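Carbamate kinase (Mycoplasma penetrans, PDB 4AXS) probably catalyses the reversible transfer of a phosphate group between ATP and carbamate, a step of the arginine deiminase pathway. Local coordinates at residues Q104-I115 / D127-T135; D231-D241 / P293-F301. All blocks are in the same frame, centred on the assembly; numbering follows the deposited sequence.

Contact 1 (104-115 with 127-135) closes before contact 2 (231-241 with 293-301) opens along the chain. Their centres lie about 20 Å apart and their nearest atoms about 5 Å, without touching. Contact 1 joins helix 96-121 to strand 128-130 and the chain leading into strand 134-137, and it lies against the second subunit. In contact 2, helix 232-242 packs on strands 27-31 and 247-251 of the five-stranded mixed sheet, and Lys294 of helix 292-302 also reaches 247-251. No other chain of the assembly touches it. Both belong to the amino acid kinase fold. The first contact contributes to the dimer interface, while the second lies within one subunit, next to a bound sulfate.

Contact 1. Residues Q104-I115 / D127-T135; sequences QGYIGYHMLTAI and DVLYFLTQT
The ring of Tyr130 lies over the backbone of Gly108. Gly108 CA sits above one ring face, 3.5 Å from the centroid and displaced toward the rim near CD2 and CE2. This is a CH-pi contact. With no side chain at Gly108, the ring comes right up to the helix. Tyr130 has CG anti to its backbone N (chi1 -168°), which directs the ring across the helix toward Gln104. Its hydroxyl is hydrogen-bonded to His68 and lies 3.4 Å from Gln104 CB.

Gln104 reaches past the tyrosine to the chain at Thr133. Its amide makes two bonds to the backbone of that one residue. Thr133 N donates to Gln104 OE1 over 2.7 Å, and Gln104 NE2 donates to Thr133 O over 3.2 Å at a nearly straight 168°. Both acceptors are met in the carbonyl plane, on a lone pair. Leu132 CD2 rests against the same amide, 3.2 Å from Gln104 OE1. A water also donates to OE1 and to Phe131 O. The Thr133 hydroxyl bonds to Gly209.

At the other end the packing is apolar. Val128 CG1 lies 3.7 Å from both Ile115 CD1 and Leu112 CD1. Strand 205-207 packs on Ile115, Val128 and Tyr130, and Leu112 also meets Leu132 of the second subunit. Here a helix of the amino acid kinase fold packs antiparallel (177°) on a strand, beside the dimer interface, where Phe131 meets Phe131 of the second subunit.

The paired bonds fix which way round the Gln104 amide lies. Its OE1 accepts from both a backbone N-H and a water, so a buried polar group is well satisfied between strands 128-130 and 134-137.

Contact 2. Residues D231-D241 / P293-F301; sequences DKDFALAKIAD and PKIKAAMGF. With SO4 (sulfate ion), chain B.
Lys232, Asp233 and Lys294 form a salt-bridge network at the N-terminal end of helix 232-242. Lys232 NZ meets Asp233 OD1 at 2.9 Å, from above the carboxylate plane. Asp233 OD2 faces the other helix and forms a longer, weak bridge to Lys294 NZ at 3.4 Å. Lys294 CG also lies against this oxygen. The ammonium of Lys294 is held further by Ser290 O. Lys232 bends at chi2 and chi4, which brings NZ round to the sulfate. It bonds to sulfate O4 at 3.2 Å, and Gly33 N binds the same ion.

Asp231 is the N-cap of the helix. Its OD1 accepts from Phe234 N at 3.0 Å and, weakly, from Asp233 N. Its OD2 rests on Pro293 CB.

Beyond the charges the packing is apolar. Ala297 CB meets the edge of the Phe234 ring, 3.4 Å from CD1, and Lys296 CB lies near the ring plane. Ala237 CB packs against Ala297. Farther along, Phe301 CE1 approaches Ala240 CB at 3.8 Å. The two helices run nearly parallel, 11° apart, with axes 8.5 Å from each other. They lie side by side against the five-stranded mixed sheet, Lys232 on Ala30, Asp233 and Lys294 on Val250.

Small alanines allow this close approach. The two oxygens of Asp233 bridge both lysines and tie the helix starts together. The sulfate, probably from the crystallisation liquor, suggests an anion site.

Contact 1. Residues Q104-I115 / D127-T135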
# COMPACT_ATOMS: atom_id res chain seq x y z
N GLN A 104 0.50 -5.96 2.50
CA GLN A 104 -0.57 -5.19 1.86
C GLN A 104 -0.18 -4.68 0.48
O GLN A 104 -0.96 -4.77 -0.47
CB GLN A 104 -0.99 -4.02 2.74
CG GLN A 104 -1.88 -4.41 3.91
CD GLN A 104 -2.39 -3.22 4.69
OE1 GLN A 104 -3.02 -2.32 4.14
NE2 GLN A 104 -2.14 -3.22 5.98
N GLY A 105 1.03 -4.14 0.36
CA GLY A 105 1.48 -3.59 -0.91
C GLY A 105 1.85 -4.69 -1.88
O GLY A 105 1.79 -4.52 -3.11
N TYR A 106 2.25 -5.83 -1.32
CA TYR A 106 2.52 -6.98 -2.16
C TYR A 106 1.19 -7.47 -2.74
O TYR A 106 1.05 -7.60 -3.96
CB TYR A 106 3.25 -8.06 -1.36
CG TYR A 106 3.25 -9.44 -1.97
CD1 TYR A 106 3.60 -9.64 -3.30
CD2 TYR A 106 2.92 -10.57 -1.20
CE1 TYR A 106 3.61 -10.90 -3.87
CE2 TYR A 106 2.93 -11.83 -1.75
CZ TYR A 106 3.27 -11.99 -3.09
OH TYR A 106 3.28 -13.25 -3.65
N ILE A 107 0.20 -7.67 -1.89
CA ILE A 107 -1.08 -8.14 -2.38
C ILE A 107 -1.87 -7.07 -3.13
O ILE A 107 -2.53 -7.35 -4.13
CB ILE A 107 -1.94 -8.74 -1.24
CG1 ILE A 107 -1.22 -9.93 -0.59
CG2 ILE A 107 -3.31 -9.15 -1.77
CD1 ILE A 107 -1.52 -10.10 0.87
N GLY A 108 -1.83 -5.83 -2.64
CA GLY A 108 -2.62 -4.78 -3.24
C GLY A 108 -2.22 -4.58 -4.68
O GLY A 108 -3.03 -4.26 -5.55
N TYR A 109 -0.93 -4.77 -4.94
CA TYR A 109 -0.42 -4.69 -6.29
C TYR A 109 -1.10 -5.70 -7.22
O TYR A 109 -1.62 -5.33 -8.28
CB TYR A 109 1.10 -4.86 -6.27
CG TYR A 109 1.71 -5.26 -7.58
CD1 TYR A 109 1.38 -4.59 -8.76
CD2 TYR A 109 2.63 -6.29 -7.65
CE1 TYR A 109 1.96 -4.95 -9.97
CE2 TYR A 109 3.22 -6.65 -8.84
CZ TYR A 109 2.88 -5.99 -10.00
OH TYR A 109 3.46 -6.37 -11.18
N HIS A 110 -1.10 -6.97 -6.81
CA HIS A 110 -1.71 -8.01 -7.65
C HIS A 110 -3.22 -7.78 -7.84
O HIS A 110 -3.73 -7.86 -8.95
CB HIS A 110 -1.43 -9.40 -7.09
CG HIS A 110 -0.06 -9.91 -7.42
ND1 HIS A 110 0.67 -10.69 -6.54
CD2 HIS A 110 0.70 -9.79 -8.52
CE1 HIS A 110 1.82 -11.01 -7.09
NE2 HIS A 110 1.87 -10.47 -8.30
N MET A 111 -3.92 -7.47 -6.77
CA MET A 111 -5.33 -7.15 -6.88
C MET A 111 -5.60 -5.93 -7.76
O MET A 111 -6.49 -5.96 -8.62
CB MET A 111 -5.98 -7.02 -5.49
CG MET A 111 -5.88 -8.32 -4.68
SD MET A 111 -6.77 -8.34 -3.11
CE MET A 111 -8.45 -8.35 -3.71
N LEU A 112 -4.82 -4.86 -7.58
CA LEU A 112 -5.02 -3.61 -8.32
C LEU A 112 -4.93 -3.81 -9.83
O LEU A 112 -5.75 -3.28 -10.58
CB LEU A 112 -4.01 -2.56 -7.90
CG LEU A 112 -4.50 -1.12 -8.03
CD1 LEU A 112 -5.84 -0.96 -7.32
CD2 LEU A 112 -3.45 -0.18 -7.45
N THR A 113 -3.94 -4.57 -10.28
CA THR A 113 -3.88 -4.89 -11.70
C THR A 113 -5.13 -5.67 -12.10
O THR A 113 -5.93 -5.22 -12.94
CB THR A 113 -2.67 -5.76 -12.06
OG1 THR A 113 -1.46 -5.05 -11.77
CG2 THR A 113 -2.68 -6.11 -13.52
N ALA A 114 -5.30 -6.83 -11.48
CA ALA A 114 -6.29 -7.81 -11.90
C ALA A 114 -7.70 -7.25 -11.98
O ALA A 114 -8.43 -7.49 -12.95
CB ALA A 114 -6.24 -9.02 -11.01
N ILE A 115 -8.10 -6.50 -10.96
CA ILE A 115 -9.48 -6.04 -10.92
C ILE A 115 -9.67 -4.87 -11.88
O ILE A 115 -10.73 -4.70 -12.48
CB ILE A 115 -9.93 -5.67 -9.50
CG1 ILE A 115 -11.32 -5.04 -9.54
CG2 ILE A 115 -8.95 -4.69 -8.88
CD1 ILE A 115 -11.72 -4.43 -8.23
N ASP A 127 -12.33 3.93 -11.21
CA ASP A 127 -11.01 3.88 -10.60
C ASP A 127 -10.93 2.84 -9.48
O ASP A 127 -11.64 2.95 -8.47
CB ASP A 127 -10.58 5.26 -10.09
CG ASP A 127 -10.05 6.15 -11.20
OD1 ASP A 127 -9.45 5.61 -12.17
OD2 ASP A 127 -10.21 7.38 -11.11
N VAL A 128 -10.07 1.83 -9.67
CA VAL A 128 -9.77 0.89 -8.60
C VAL A 128 -8.65 1.44 -7.72
O VAL A 128 -7.60 1.83 -8.22
CB VAL A 128 -9.36 -0.51 -9.12
CG1 VAL A 128 -9.41 -1.51 -7.98
CG2 VAL A 128 -10.28 -0.98 -10.23
N LEU A 129 -8.90 1.48 -6.41
CA LEU A 129 -7.97 2.03 -5.42
C LEU A 129 -7.52 0.98 -4.38
O LEU A 129 -8.27 0.08 -4.06
CB LEU A 129 -8.64 3.19 -4.68
CG LEU A 129 -8.55 4.62 -5.25
CD1 LEU A 129 -8.28 4.60 -6.74
CD2 LEU A 129 -9.83 5.40 -4.93
N TYR A 130 -6.29 1.11 -3.88
CA TYR A 130 -5.82 0.29 -2.76
C TYR A 130 -5.28 1.18 -1.66
O TYR A 130 -4.20 1.75 -1.80
CB TYR A 130 -4.72 -0.73 -3.15
CG TYR A 130 -4.46 -1.74 -2.04
CD1 TYR A 130 -3.69 -1.40 -0.92
CD2 TYR A 130 -5.03 -3.00 -2.09
CE1 TYR A 130 -3.49 -2.31 0.10
CE2 TYR A 130 -4.84 -3.93 -1.08
CZ TYR A 130 -4.07 -3.58 0.02
OH TYR A 130 -3.89 -4.52 1.02
N PHE A 131 -6.03 1.30 -0.58
CA PHE A 131 -5.58 2.07 0.58
C PHE A 131 -4.79 1.20 1.54
O PHE A 131 -5.29 0.21 2.07
CB PHE A 131 -6.77 2.68 1.33
CG PHE A 131 -7.67 3.50 0.48
CD1 PHE A 131 -8.75 2.92 -0.17
CD2 PHE A 131 -7.46 4.86 0.32
CE1 PHE A 131 -9.59 3.67 -0.97
CE2 PHE A 131 -8.30 5.62 -0.47
CZ PHE A 131 -9.37 5.02 -1.12
N LEU A 132 -3.55 1.58 1.78
CA LEU A 132 -2.81 1.00 2.88
C LEU A 132 -3.68 1.19 4.13
O LEU A 132 -4.18 2.29 4.37
CB LEU A 132 -1.46 1.71 3.00
CG LEU A 132 -0.35 1.16 3.89
CD1 LEU A 132 -0.21 2.03 5.13
CD2 LEU A 132 -0.57 -0.31 4.28
N THR A 133 -3.87 0.13 4.92
CA THR A 133 -4.82 0.18 6.04
C THR A 133 -4.25 0.00 7.45
O THR A 133 -3.62 -1.01 7.77
CB THR A 133 -5.97 -0.86 5.85
OG1 THR A 133 -6.61 -0.64 4.58
CG2 THR A 133 -7.01 -0.78 7.00
N GLN A 134 -4.48 0.99 8.30
CA GLN A 134 -4.17 0.87 9.72
C GLN A 134 -5.47 0.74 10.52
O GLN A 134 -6.37 1.59 10.42
CB GLN A 134 -3.31 2.03 10.23
CG GLN A 134 -1.80 1.78 10.07
CD GLN A 134 -0.93 2.92 10.62
OE1 GLN A 134 -0.65 3.89 9.93
NE2 GLN A 134 -0.50 2.78 11.87
N THR A 135 -5.58 -0.35 11.27
CA THR A 135 -6.78 -0.62 12.02
C THR A 135 -6.60 -0.23 13.47
O THR A 135 -5.68 -0.68 14.14
CB THR A 135 -7.20 -2.11 11.93
OG1 THR A 135 -7.60 -2.42 10.59
CG2 THR A 135 -8.38 -2.41 12.89
O HOH W 1 -5.48 -2.38 2.68

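Contact 2. Residues D231-D241 / P293-F301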
# COMPACT_ATOMS: atom_id res chain seq x y z
N ASP A 231 -8.23 -10.16 12.67
CA ASP A 231 -8.95 -11.08 11.83
C ASP A 231 -9.61 -10.30 10.70
O ASP A 231 -10.41 -9.38 10.94
CB ASP A 231 -9.99 -11.82 12.68
CG ASP A 231 -10.83 -12.78 11.87
OD1 ASP A 231 -11.70 -12.31 11.11
OD2 ASP A 231 -10.59 -14.00 11.99
N LYS A 232 -9.26 -10.64 9.46
CA LYS A 232 -9.73 -9.92 8.30
C LYS A 232 -11.26 -9.93 8.17
O LYS A 232 -11.85 -8.96 7.68
CB LYS A 232 -9.06 -10.44 7.02
CG LYS A 232 -9.45 -11.87 6.60
CD LYS A 232 -10.62 -11.87 5.64
CE LYS A 232 -10.64 -13.13 4.79
NZ LYS A 232 -10.96 -14.36 5.58
N ASP A 233 -11.91 -11.00 8.62
CA ASP A 233 -13.38 -11.04 8.57
C ASP A 233 -14.00 -9.98 9.51
O ASP A 233 -14.83 -9.19 9.09
CB ASP A 233 -13.91 -12.47 8.81
CG ASP A 233 -13.39 -13.48 7.77
OD1 ASP A 233 -13.48 -13.21 6.55
OD2 ASP A 233 -12.90 -14.56 8.17
N PHE A 234 -13.55 -9.94 10.77
CA PHE A 234 -13.91 -8.86 11.68
C PHE A 234 -13.63 -7.50 11.04
O PHE A 234 -14.46 -6.59 11.06
CB PHE A 234 -13.07 -8.92 12.96
CG PHE A 234 -13.38 -10.08 13.87
CD1 PHE A 234 -14.56 -10.80 13.76
CD2 PHE A 234 -12.50 -10.42 14.89
CE1 PHE A 234 -14.83 -11.83 14.61
CE2 PHE A 234 -12.78 -11.47 15.75
CZ PHE A 234 -13.95 -12.17 15.61
N ALA A 235 -12.42 -7.35 10.50
CA ALA A 235 -12.00 -6.06 9.98
C ALA A 235 -12.97 -5.65 8.91
O ALA A 235 -13.54 -4.58 8.95
CB ALA A 235 -10.56 -6.12 9.43
N LEU A 236 -13.17 -6.53 7.94
CA LEU A 236 -13.99 -6.20 6.79
C LEU A 236 -15.46 -6.04 7.14
O LEU A 236 -16.22 -5.39 6.42
CB LEU A 236 -13.78 -7.22 5.67
CG LEU A 236 -12.65 -6.74 4.77
CD1 LEU A 236 -11.84 -7.90 4.22
CD2 LEU A 236 -13.20 -5.87 3.65
N ALA A 237 -15.86 -6.65 8.25
CA ALA A 237 -17.22 -6.50 8.74
C ALA A 237 -17.41 -5.11 9.38
O ALA A 237 -18.45 -4.48 9.20
CB ALA A 237 -17.57 -7.62 9.71
N LYS A 238 -16.40 -4.63 10.09
CA LYS A 238 -16.43 -3.26 10.63
C LYS A 238 -16.50 -2.23 9.52
O LYS A 238 -17.23 -1.25 9.61
CB LYS A 238 -15.20 -2.99 11.51
CG LYS A 238 -15.48 -3.03 13.01
CD LYS A 238 -16.13 -1.75 13.54
CE LYS A 238 -16.49 -1.90 15.03
NZ LYS A 238 -16.45 -0.61 15.79
N ILE A 239 -15.71 -2.47 8.48
CA ILE A 239 -15.72 -1.66 7.27
C ILE A 239 -17.05 -1.76 6.54
O ILE A 239 -17.60 -0.74 6.11
CB ILE A 239 -14.58 -2.12 6.33
CG1 ILE A 239 -13.23 -1.64 6.87
CG2 ILE A 239 -14.82 -1.64 4.89
CD1 ILE A 239 -12.06 -2.05 6.03
N ALA A 240 -17.56 -2.98 6.38
CA ALA A 240 -18.86 -3.22 5.77
C ALA A 240 -19.92 -2.37 6.44
O ALA A 240 -20.86 -1.89 5.80
CB ALA A 240 -19.25 -4.70 5.86
N ASP A 241 -19.77 -2.19 7.75
CA ASP A 241 -20.72 -1.40 8.51
C ASP A 241 -20.54 0.11 8.28
O ASP A 241 -21.51 0.80 7.99
CB ASP A 241 -20.60 -1.72 9.99
CG ASP A 241 -21.39 -0.76 10.84
OD1 ASP A 241 -20.83 0.30 11.19
OD2 ASP A 241 -22.56 -1.07 11.17
N PRO A 293 -14.85 -17.33 13.75
CA PRO A 293 -14.63 -15.90 13.53
C PRO A 293 -15.43 -15.35 12.35
O PRO A 293 -15.90 -14.22 12.44
CB PRO A 293 -13.13 -15.82 13.20
CG PRO A 293 -12.54 -17.00 13.87
CD PRO A 293 -13.58 -18.08 13.73
N LYS A 294 -15.58 -16.14 11.29
CA LYS A 294 -16.34 -15.71 10.12
C LYS A 294 -17.82 -15.61 10.46
O LYS A 294 -18.50 -14.66 10.07
CB LYS A 294 -16.16 -16.68 8.96
CG LYS A 294 -14.74 -17.16 8.73
CD LYS A 294 -14.68 -18.19 7.61
CE LYS A 294 -13.51 -17.90 6.69
NZ LYS A 294 -12.23 -17.78 7.46
N ILE A 295 -18.30 -16.59 11.20
CA ILE A 295 -19.66 -16.60 11.67
C ILE A 295 -19.91 -15.39 12.55
O ILE A 295 -20.82 -14.59 12.29
CB ILE A 295 -19.93 -17.87 12.50
CG1 ILE A 295 -19.88 -19.11 11.60
CG2 ILE A 295 -21.26 -17.76 13.25
CD1 ILE A 295 -20.79 -19.02 10.40
N LYS A 296 -19.09 -15.25 13.58
CA LYS A 296 -19.24 -14.17 14.53
C LYS A 296 -19.20 -12.81 13.83
O LYS A 296 -20.08 -11.96 14.04
CB LYS A 296 -18.16 -14.26 15.60
CG LYS A 296 -18.34 -15.41 16.57
CD LYS A 296 -17.08 -15.63 17.42
CE LYS A 296 -17.42 -15.99 18.86
NZ LYS A 296 -16.18 -16.26 19.66
N ALA A 297 -18.19 -12.60 12.99
CA ALA A 297 -18.11 -11.39 12.19
C ALA A 297 -19.34 -11.18 11.30
O ALA A 297 -19.77 -10.05 11.08
CB ALA A 297 -16.83 -11.39 11.34
N ALA A 298 -19.90 -12.26 10.77
CA ALA A 298 -21.10 -12.15 9.96
C ALA A 298 -22.29 -11.72 10.81
O ALA A 298 -23.16 -10.98 10.36
CB ALA A 298 -21.40 -13.46 9.26
N MET A 299 -22.30 -12.18 12.06
CA MET A 299 -23.34 -11.83 13.01
C MET A 299 -23.23 -10.34 13.38
O MET A 299 -24.21 -9.59 13.33
CB MET A 299 -23.24 -12.72 14.27
CG MET A 299 -23.62 -14.18 13.98
SD MET A 299 -23.20 -15.46 15.20
CE MET A 299 -24.08 -14.98 16.68
N GLY A 300 -22.01 -9.93 13.71
CA GLY A 300 -21.76 -8.56 14.12
C GLY A 300 -22.26 -7.54 13.12
O GLY A 300 -22.60 -6.41 13.49
N PHE A 301 -22.33 -7.93 11.85
CA PHE A 301 -22.71 -7.01 10.79
C PHE A 301 -24.23 -6.95 10.57
O PHE A 301 -24.79 -5.85 10.46
CB PHE A 301 -21.99 -7.36 9.48
CG PHE A 301 -22.56 -6.67 8.27
CD1 PHE A 301 -22.39 -5.30 8.09
CD2 PHE A 301 -23.26 -7.39 7.31
CE1 PHE A 301 -22.92 -4.66 6.98
CE2 PHE A 301 -23.79 -6.75 6.19
CZ PHE A 301 -23.61 -5.38 6.03
S SO4 B . -6.69 -15.37 6.37
O1 SO4 B . -5.79 -14.70 7.30
O2 SO4 B . -6.43 -14.79 5.05
O3 SO4 B . -6.46 -16.82 6.30
O4 SO4 B . -8.09 -15.19 6.78